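Local coordinates for peptide ABC transporter, peptide-binding protein (Thermus thermophilus, PDB 2D5W) that binds oligopeptides and probably delivers them to an ABC transporter for uptake into the cell, at residues W218-P230 with E240-I252. Numbering follows the deposited sequence.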
ATOM      1  N   TRP A 218       0.758 -21.767   6.768  1.00  8.37           N
ATOM      2  CA  TRP A 218       0.985 -20.472   7.394  1.00  8.09           C
ATOM      3  C   TRP A 218       1.144 -20.756   8.888  1.00  8.06           C
ATOM      4  O   TRP A 218       0.229 -21.272   9.531  1.00  8.85           O
ATOM      5  CB  TRP A 218      -0.210 -19.544   7.165  1.00  8.59           C
ATOM      6  CG  TRP A 218      -0.064 -18.135   7.711  1.00  8.27           C
ATOM      7  CD1 TRP A 218       0.991 -17.611   8.413  1.00  9.12           C
ATOM      8  CD2 TRP A 218      -1.022 -17.081   7.584  1.00  8.93           C
ATOM      9  NE1 TRP A 218       0.745 -16.291   8.727  1.00  9.52           N
ATOM     10  CE2 TRP A 218      -0.484 -15.942   8.230  1.00  8.70           C
ATOM     11  CE3 TRP A 218      -2.286 -16.989   6.986  1.00  9.50           C
ATOM     12  CZ2 TRP A 218      -1.170 -14.725   8.294  1.00  9.89           C
ATOM     13  CZ3 TRP A 218      -2.968 -15.781   7.050  1.00  9.85           C
ATOM     14  CH2 TRP A 218      -2.407 -14.664   7.701  1.00 10.42           C
ATOM     15  N   VAL A 219       2.329 -20.477   9.419  1.00  8.29           N
ATOM     16  CA  VAL A 219       2.615 -20.647  10.843  1.00  8.47           C
ATOM     17  C   VAL A 219       2.507 -19.200  11.317  1.00  8.39           C
ATOM     18  O   VAL A 219       3.486 -18.451  11.290  1.00  7.65           O
ATOM     19  CB  VAL A 219       4.045 -21.180  11.064  1.00  9.02           C
ATOM     20  CG1 VAL A 219       4.267 -21.461  12.542  1.00 10.35           C
ATOM     21  CG2 VAL A 219       4.266 -22.444  10.240  1.00 11.17           C
ATOM     22  N   PRO A 220       1.313 -18.789  11.771  1.00  8.90           N
ATOM     23  CA  PRO A 220       1.148 -17.401  12.208  1.00  8.78           C
ATOM     24  C   PRO A 220       2.112 -16.908  13.262  1.00  8.77           C
ATOM     25  O   PRO A 220       2.306 -17.544  14.296  1.00  9.85           O
ATOM     26  CB  PRO A 220      -0.312 -17.346  12.643  1.00 10.90           C
ATOM     27  CG  PRO A 220      -0.556 -18.707  13.172  1.00 11.24           C
ATOM     28  CD  PRO A 220       0.165 -19.615  12.192  1.00  8.94           C
ATOM     29  N   GLY A 221       2.703 -15.751  12.979  1.00  8.51           N
ATOM     30  CA  GLY A 221       3.674 -15.154  13.870  1.00 10.01           C
ATOM     31  C   GLY A 221       5.081 -15.608  13.536  1.00  9.71           C
ATOM     32  O   GLY A 221       6.050 -15.083  14.086  1.00 12.19           O
ATOM     33  N   ASN A 222       5.206 -16.562  12.618  1.00  8.95           N
ATOM     34  CA  ASN A 222       6.514 -17.096  12.269  1.00  9.75           C
ATOM     35  C   ASN A 222       6.858 -17.151  10.785  1.00  8.68           C
ATOM     36  O   ASN A 222       7.899 -16.641  10.371  1.00  9.05           O
ATOM     37  CB  ASN A 222       6.657 -18.497  12.877  1.00 13.44           C
ATOM     38  CG  ASN A 222       7.996 -19.138  12.568  1.00 20.25           C
ATOM     39  OD1 ASN A 222       8.244 -19.576  11.447  1.00 22.86           O
ATOM     40  ND2 ASN A 222       8.869 -19.192  13.569  1.00 23.44           N
ATOM     41  N   SER A 223       5.993 -17.749   9.971  1.00  8.77           N
ATOM     42  CA  SER A 223       6.319 -17.890   8.561  1.00  8.85           C
ATOM     43  C   SER A 223       5.153 -18.286   7.676  1.00  8.29           C
ATOM     44  O   SER A 223       4.122 -18.755   8.148  1.00  9.02           O
ATOM     45  CB  SER A 223       7.396 -18.964   8.413  1.00 10.72           C
ATOM     46  OG  SER A 223       6.920 -20.201   8.930  1.00 12.33           O
ATOM     47  N   ILE A 224       5.343 -18.082   6.377  1.00  9.19           N
ATOM     48  CA  ILE A 224       4.379 -18.487   5.361  1.00  9.71           C
ATOM     49  C   ILE A 224       5.211 -19.304   4.373  1.00 10.15           C
ATOM     50  O   ILE A 224       6.180 -18.805   3.789  1.00 10.63           O
ATOM     51  CB  ILE A 224       3.718 -17.278   4.661  1.00  9.49           C
ATOM     52  CG1 ILE A 224       2.650 -16.680   5.588  1.00 10.24           C
ATOM     53  CG2 ILE A 224       3.094 -17.709   3.333  1.00 12.09           C
ATOM     54  CD1 ILE A 224       2.062 -15.372   5.109  1.00 11.05           C
ATOM     55  N   GLU A 225       4.851 -20.574   4.219  1.00  9.94           N
ATOM     56  CA  GLU A 225       5.573 -21.476   3.334  1.00 10.08           C
ATOM     57  C   GLU A 225       4.742 -21.776   2.101  1.00  9.01           C
ATOM     58  O   GLU A 225       3.567 -22.130   2.204  1.00  8.92           O
ATOM     59  CB  GLU A 225       5.893 -22.778   4.069  1.00 11.93           C
ATOM     60  CG  GLU A 225       6.511 -22.579   5.446  1.00 18.56           C
ATOM     61  CD  GLU A 225       6.831 -23.893   6.135  1.00 20.51           C
ATOM     62  OE1 GLU A 225       7.122 -23.870   7.349  1.00 26.14           O
ATOM     63  OE2 GLU A 225       6.798 -24.945   5.464  1.00 26.20           O
ATOM     64  N   MET A 226       5.370 -21.652   0.938  1.00  8.48           N
ATOM     65  CA  MET A 226       4.710 -21.883  -0.339  1.00  8.56           C
ATOM     66  C   MET A 226       5.521 -22.884  -1.157  1.00  8.40           C
ATOM     67  O   MET A 226       6.729 -23.029  -0.962  1.00 10.43           O
ATOM     68  CB  MET A 226       4.592 -20.555  -1.097  1.00  9.70           C
ATOM     69  CG  MET A 226       3.895 -19.457  -0.288  1.00 10.71           C
ATOM     70  SD  MET A 226       3.841 -17.834  -1.076  1.00 11.20           S
ATOM     71  CE  MET A 226       5.449 -17.190  -0.619  1.00 12.50           C
ATOM     72  N   GLU A 227       4.850 -23.583  -2.064  1.00  8.97           N
ATOM     73  CA  GLU A 227       5.519 -24.553  -2.917  1.00  9.57           C
ATOM     74  C   GLU A 227       5.098 -24.304  -4.361  1.00  9.72           C
ATOM     75  O   GLU A 227       4.057 -23.697  -4.617  1.00  9.76           O
ATOM     76  CB  GLU A 227       5.166 -25.980  -2.491  1.00 11.92           C
ATOM     77  CG  GLU A 227       3.696 -26.319  -2.598  1.00 14.56           C
ATOM     78  CD  GLU A 227       3.414 -27.773  -2.285  1.00 18.28           C
ATOM     79  OE1 GLU A 227       4.036 -28.650  -2.923  1.00 22.62           O
ATOM     80  OE2 GLU A 227       2.570 -28.043  -1.408  1.00 20.36           O
ATOM     81  N   ARG A 228       5.904 -24.779  -5.302  1.00  9.57           N
ATOM     82  CA  ARG A 228       5.613 -24.572  -6.714  1.00 10.22           C
ATOM     83  C   ARG A 228       4.211 -25.023  -7.114  1.00  9.86           C
ATOM     84  O   ARG A 228       3.746 -26.085  -6.706  1.00 11.25           O
ATOM     85  CB  ARG A 228       6.637 -25.314  -7.576  1.00 11.37           C
ATOM     86  CG  ARG A 228       6.741 -24.796  -9.002  1.00 13.08           C
ATOM     87  CD  ARG A 228       7.745 -23.665  -9.070  1.00 14.39           C
ATOM     88  NE  ARG A 228       7.762 -22.996 -10.365  1.00 13.62           N
ATOM     89  CZ  ARG A 228       8.673 -22.097 -10.720  1.00 13.17           C
ATOM     90  NH1 ARG A 228       8.616 -21.525 -11.913  1.00 12.83           N
ATOM     91  NH2 ARG A 228       9.653 -21.782  -9.883  1.00 11.46           N
ATOM     92  N   ASN A 229       3.543 -24.197  -7.912  1.00  9.52           N
ATOM     93  CA  ASN A 229       2.211 -24.511  -8.422  1.00 10.66           C
ATOM     94  C   ASN A 229       2.427 -24.988  -9.857  1.00 10.63           C
ATOM     95  O   ASN A 229       2.642 -24.181 -10.760  1.00 10.50           O
ATOM     96  CB  ASN A 229       1.325 -23.261  -8.397  1.00 10.72           C
ATOM     97  CG  ASN A 229      -0.023 -23.482  -9.066  1.00 11.10           C
ATOM     98  OD1 ASN A 229      -0.410 -24.612  -9.353  1.00 11.66           O
ATOM     99  ND2 ASN A 229      -0.746 -22.395  -9.305  1.00 11.78           N
ATOM    100  N   PRO A 230       2.380 -26.311 -10.086  1.00 12.56           N
ATOM    101  CA  PRO A 230       2.585 -26.863 -11.429  1.00 14.50           C
ATOM    102  C   PRO A 230       1.559 -26.438 -12.472  1.00 15.07           C
ATOM    103  O   PRO A 230       1.794 -26.576 -13.674  1.00 17.54           O
ATOM    104  CB  PRO A 230       2.577 -28.369 -11.183  1.00 15.41           C
ATOM    105  CG  PRO A 230       1.610 -28.509 -10.058  1.00 16.16           C
ATOM    106  CD  PRO A 230       2.019 -27.378  -9.135  1.00 14.30           C
ATOM    107  N   GLU A 240      10.959 -24.996 -15.460  1.00 15.67           N
ATOM    108  CA  GLU A 240      10.709 -24.641 -14.070  1.00 15.99           C
ATOM    109  C   GLU A 240      11.539 -25.413 -13.043  1.00 15.69           C
ATOM    110  O   GLU A 240      11.750 -24.935 -11.928  1.00 14.32           O
ATOM    111  CB  GLU A 240       9.216 -24.798 -13.744  1.00 19.10           C
ATOM    112  CG  GLU A 240       8.664 -26.215 -13.874  1.00 23.95           C
ATOM    113  CD  GLU A 240       8.433 -26.642 -15.314  1.00 28.26           C
ATOM    114  OE1 GLU A 240       9.419 -26.797 -16.062  1.00 31.45           O
ATOM    115  OE2 GLU A 240       7.257 -26.823 -15.699  1.00 30.44           O
ATOM    116  N   SER A 241      12.026 -26.593 -13.412  1.00 14.79           N
ATOM    117  CA  SER A 241      12.817 -27.400 -12.485  1.00 14.64           C
ATOM    118  C   SER A 241      14.134 -26.731 -12.079  1.00 13.16           C
ATOM    119  O   SER A 241      14.711 -27.063 -11.043  1.00 15.24           O
ATOM    120  CB  SER A 241      13.112 -28.774 -13.098  1.00 16.71           C
ATOM    121  OG  SER A 241      13.924 -28.659 -14.252  1.00 18.95           O
ATOM    122  N   LYS A 242      14.599 -25.789 -12.892  1.00 12.91           N
ATOM    123  CA  LYS A 242      15.852 -25.090 -12.614  1.00 12.50           C
ATOM    124  C   LYS A 242      15.663 -23.890 -11.695  1.00 11.77           C
ATOM    125  O   LYS A 242      16.630 -23.226 -11.329  1.00 12.35           O
ATOM    126  CB  LYS A 242      16.489 -24.622 -13.924  1.00 12.81           C
ATOM    127  CG  LYS A 242      16.944 -25.748 -14.837  1.00 15.34           C
ATOM    128  CD  LYS A 242      17.533 -25.206 -16.129  1.00 18.20           C
ATOM    129  CE  LYS A 242      18.160 -26.319 -16.959  1.00 22.55           C
ATOM    130  NZ  LYS A 242      17.176 -27.376 -17.308  1.00 24.27           N
ATOM    131  N   TYR A 243      14.418 -23.624 -11.317  1.00 10.70           N
ATOM    132  CA  TYR A 243      14.097 -22.482 -10.472  1.00 10.35           C
ATOM    133  C   TYR A 243      13.595 -22.936  -9.102  1.00 10.28           C
ATOM    134  O   TYR A 243      13.330 -24.120  -8.903  1.00 11.19           O
ATOM    135  CB  TYR A 243      13.093 -21.610 -11.224  1.00 10.08           C
ATOM    136  CG  TYR A 243      13.691 -21.083 -12.518  1.00  9.94           C
ATOM    137  CD1 TYR A 243      14.237 -19.801 -12.587  1.00 10.73           C
ATOM    138  CD2 TYR A 243      13.775 -21.893 -13.654  1.00 10.78           C
ATOM    139  CE1 TYR A 243      14.855 -19.339 -13.748  1.00 11.14           C
ATOM    140  CE2 TYR A 243      14.394 -21.438 -14.821  1.00 11.96           C
ATOM    141  CZ  TYR A 243      14.931 -20.162 -14.859  1.00 11.41           C
ATOM    142  OH  TYR A 243      15.557 -19.706 -16.000  1.00 11.77           O
ATOM    143  N   VAL A 244      13.455 -22.014  -8.152  1.00  9.36           N
ATOM    144  CA  VAL A 244      13.058 -22.436  -6.811  1.00  9.57           C
ATOM    145  C   VAL A 244      11.713 -23.149  -6.727  1.00  9.13           C
ATOM    146  O   VAL A 244      10.739 -22.780  -7.390  1.00  9.91           O
ATOM    147  CB  VAL A 244      13.115 -21.264  -5.793  1.00 10.35           C
ATOM    148  CG1 VAL A 244      14.533 -20.710  -5.733  1.00 12.29           C
ATOM    149  CG2 VAL A 244      12.124 -20.180  -6.157  1.00 11.06           C
ATOM    150  N   GLN A 245      11.681 -24.185  -5.896  1.00  9.57           N
ATOM    151  CA  GLN A 245      10.494 -25.013  -5.724  1.00  9.95           C
ATOM    152  C   GLN A 245       9.739 -24.729  -4.437  1.00 10.27           C
ATOM    153  O   GLN A 245       8.607 -25.186  -4.259  1.00 10.22           O
ATOM    154  CB  GLN A 245      10.890 -26.491  -5.772  1.00 11.94           C
ATOM    155  CG  GLN A 245      11.552 -26.913  -7.080  1.00 13.15           C
ATOM    156  CD  GLN A 245      10.666 -26.673  -8.288  1.00 13.83           C
ATOM    157  OE1 GLN A 245       9.524 -27.133  -8.337  1.00 15.91           O
ATOM    158  NE2 GLN A 245      11.189 -25.950  -9.271  1.00 14.55           N
ATOM    159  N   LYS A 246      10.377 -23.988  -3.540  1.00 10.63           N
ATOM    160  CA  LYS A 246       9.777 -23.623  -2.267  1.00 11.32           C
ATOM    161  C   LYS A 246      10.186 -22.199  -1.937  1.00 10.73           C
ATOM    162  O   LYS A 246      11.331 -21.809  -2.171  1.00 10.86           O
ATOM    163  CB  LYS A 246      10.266 -24.549  -1.150  1.00 14.57           C
ATOM    164  CG  LYS A 246       9.763 -25.977  -1.238  1.00 19.84           C
ATOM    165  CD  LYS A 246      10.189 -26.775  -0.013  1.00 23.38           C
ATOM    166  CE  LYS A 246       9.653 -28.197  -0.058  1.00 25.00           C
ATOM    167  NZ  LYS A 246      10.069 -28.979   1.141  1.00 27.42           N
ATOM    168  N   VAL A 247       9.240 -21.427  -1.413  1.00  9.92           N
ATOM    169  CA  VAL A 247       9.489 -20.048  -1.006  1.00  9.45           C
ATOM    170  C   VAL A 247       8.939 -19.912   0.402  1.00  9.29           C
ATOM    171  O   VAL A 247       7.778 -20.244   0.659  1.00 10.45           O
ATOM    172  CB  VAL A 247       8.764 -19.023  -1.906  1.00 10.31           C
ATOM    173  CG1 VAL A 247       9.008 -17.610  -1.382  1.00 10.27           C
ATOM    174  CG2 VAL A 247       9.248 -19.149  -3.344  1.00 11.58           C
ATOM    175  N   VAL A 248       9.773 -19.439   1.316  1.00  9.22           N
ATOM    176  CA  VAL A 248       9.353 -19.264   2.693  1.00 10.31           C
ATOM    177  C   VAL A 248       9.618 -17.847   3.168  1.00  9.15           C
ATOM    178  O   VAL A 248      10.743 -17.348   3.068  1.00 10.36           O
ATOM    179  CB  VAL A 248      10.106 -20.223   3.647  1.00 10.17           C
ATOM    180  CG1 VAL A 248       9.696 -19.958   5.094  1.00 12.12           C
ATOM    181  CG2 VAL A 248       9.822 -21.665   3.270  1.00 12.98           C
ATOM    182  N   TYR A 249       8.570 -17.190   3.650  1.00  9.09           N
ATOM    183  CA  TYR A 249       8.703 -15.855   4.215  1.00  8.46           C
ATOM    184  C   TYR A 249       8.857 -16.058   5.717  1.00  8.85           C
ATOM    185  O   TYR A 249       8.051 -16.753   6.339  1.00  9.07           O
ATOM    186  CB  TYR A 249       7.450 -15.021   3.953  1.00  9.52           C
ATOM    187  CG  TYR A 249       7.540 -14.126   2.743  1.00  7.88           C
ATOM    188  CD1 TYR A 249       7.796 -12.759   2.880  1.00  8.31           C
ATOM    189  CD2 TYR A 249       7.368 -14.640   1.458  1.00  9.23           C
ATOM    190  CE1 TYR A 249       7.875 -11.929   1.770  1.00  8.98           C
ATOM    191  CE2 TYR A 249       7.448 -13.818   0.344  1.00  8.78           C
ATOM    192  CZ  TYR A 249       7.700 -12.467   0.503  1.00  9.12           C
ATOM    193  OH  TYR A 249       7.770 -11.665  -0.612  1.00 10.28           O
ATOM    194  N   ARG A 250       9.910 -15.481   6.286  1.00  8.37           N
ATOM    195  CA  ARG A 250      10.168 -15.553   7.719  1.00  8.51           C
ATOM    196  C   ARG A 250       9.903 -14.164   8.275  1.00  8.93           C
ATOM    197  O   ARG A 250      10.413 -13.172   7.755  1.00  9.68           O
ATOM    198  CB  ARG A 250      11.617 -15.954   7.993  1.00 10.53           C
ATOM    199  CG  ARG A 250      11.889 -17.440   7.852  1.00 14.98           C
ATOM    200  CD  ARG A 250      13.331 -17.754   8.208  1.00 17.52           C
ATOM    201  NE  ARG A 250      13.679 -17.289   9.547  1.00 21.21           N
ATOM    202  CZ  ARG A 250      14.919 -17.255  10.027  1.00 22.38           C
ATOM    203  NH1 ARG A 250      15.146 -16.815  11.258  1.00 23.85           N
ATOM    204  NH2 ARG A 250      15.933 -17.655   9.271  1.00 22.02           N
ATOM    205  N   PHE A 251       9.101 -14.100   9.334  1.00  8.46           N
ATOM    206  CA  PHE A 251       8.734 -12.832   9.947  1.00  8.18           C
ATOM    207  C   PHE A 251       9.437 -12.575  11.266  1.00  8.30           C
ATOM    208  O   PHE A 251       9.350 -13.375  12.196  1.00  9.10           O
ATOM    209  CB  PHE A 251       7.220 -12.794  10.153  1.00  9.13           C
ATOM    210  CG  PHE A 251       6.447 -13.039   8.895  1.00  7.87           C
ATOM    211  CD1 PHE A 251       6.477 -12.112   7.861  1.00  8.79           C
ATOM    212  CD2 PHE A 251       5.737 -14.223   8.713  1.00  9.57           C
ATOM    213  CE1 PHE A 251       5.820 -12.356   6.662  1.00  9.73           C
ATOM    214  CE2 PHE A 251       5.074 -14.476   7.511  1.00 10.47           C
ATOM    215  CZ  PHE A 251       5.119 -13.539   6.487  1.00 10.39           C
ATOM    216  N   ILE A 252      10.137 -11.447  11.329  1.00  8.53           N
ATOM    217  CA  ILE A 252      10.846 -11.026  12.535  1.00  8.41           C
ATOM    218  C   ILE A 252      10.460  -9.559  12.716  1.00  8.60           C
ATOM    219  O   ILE A 252      10.944  -8.683  11.998  1.00  8.88           O
ATOM    220  CB  ILE A 252      12.375 -11.196  12.372  1.00  8.98           C
ATOM    221  CG1 ILE A 252      12.700 -12.669  12.088  1.00 10.41           C
ATOM    222  CG2 ILE A 252      13.088 -10.740  13.645  1.00  9.53           C
ATOM    223  CD1 ILE A 252      14.173 -12.950  11.842  1.00 12.13           C
TER
HETATM  224  O   HOH W   1      10.168 -16.071  12.236  1.00 26.26           O
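Arg228 closes one end of this antiparallel pairing twice over, with its backbone and with its guanidinium. Its N bonds to Gln245 O, while NH2 donates to Val244 O at 2.9 Å, the acceptor lying almost in the guanidinium plane. A bend at chi2 (88°) turns the long side chain back over the turn at 240-245, where Glu240 lies over one guanidinium face, its CB 3.8 Å from Arg228 NH1. Arginine suits this place because a long chain with several N-H donors can serve both Val244 O and, through NH1, Trp580 O. The Gln245 amide lies nearly parallel to the guanidinium, 14° between planes, and is steadied by an NE2 bond to Tyr243 O; glutamine can thus tie the turn together while OE1 rests against Arg228 CB.

From there strands 223-228 and 246-251 run side by side, neighbours in a five-stranded mixed sheet, with Ile224-Tyr249 and Met226-Val247 as hydrogen-bonded pairs. Met226 and Tyr249 pack on helix 31-40, and Val247 on Phe213 and Ile10. Met226, flexible and unbranched, bends at chi3 (-84°) to set CE 3.7 Å from Val247 CG1 and at the edge of the Tyr249 ring. Tyr249 OH bonds Glu35. Ile224 CG1 meets the Phe251 ring edge in plane, 3.8 Å from CE2, and CD1 lies over one face of Trp218, toward its rim.

On the other face Val248, branched and compact, lies alongside the aliphatic part of Glu225, whose carboxylate forms a salt bridge with Arg217. At the far end Phe251 N bonds almost straight to Asn222 O, which a water links to Phe251 O; Asn222, with Ser223, forms a classic beta bulge opposite Val219.

By bonding two consecutive carbonyls, Val244 O and Gln245 O, Arg228 ties the entry to strand 246-251 to the end of strand 223-228.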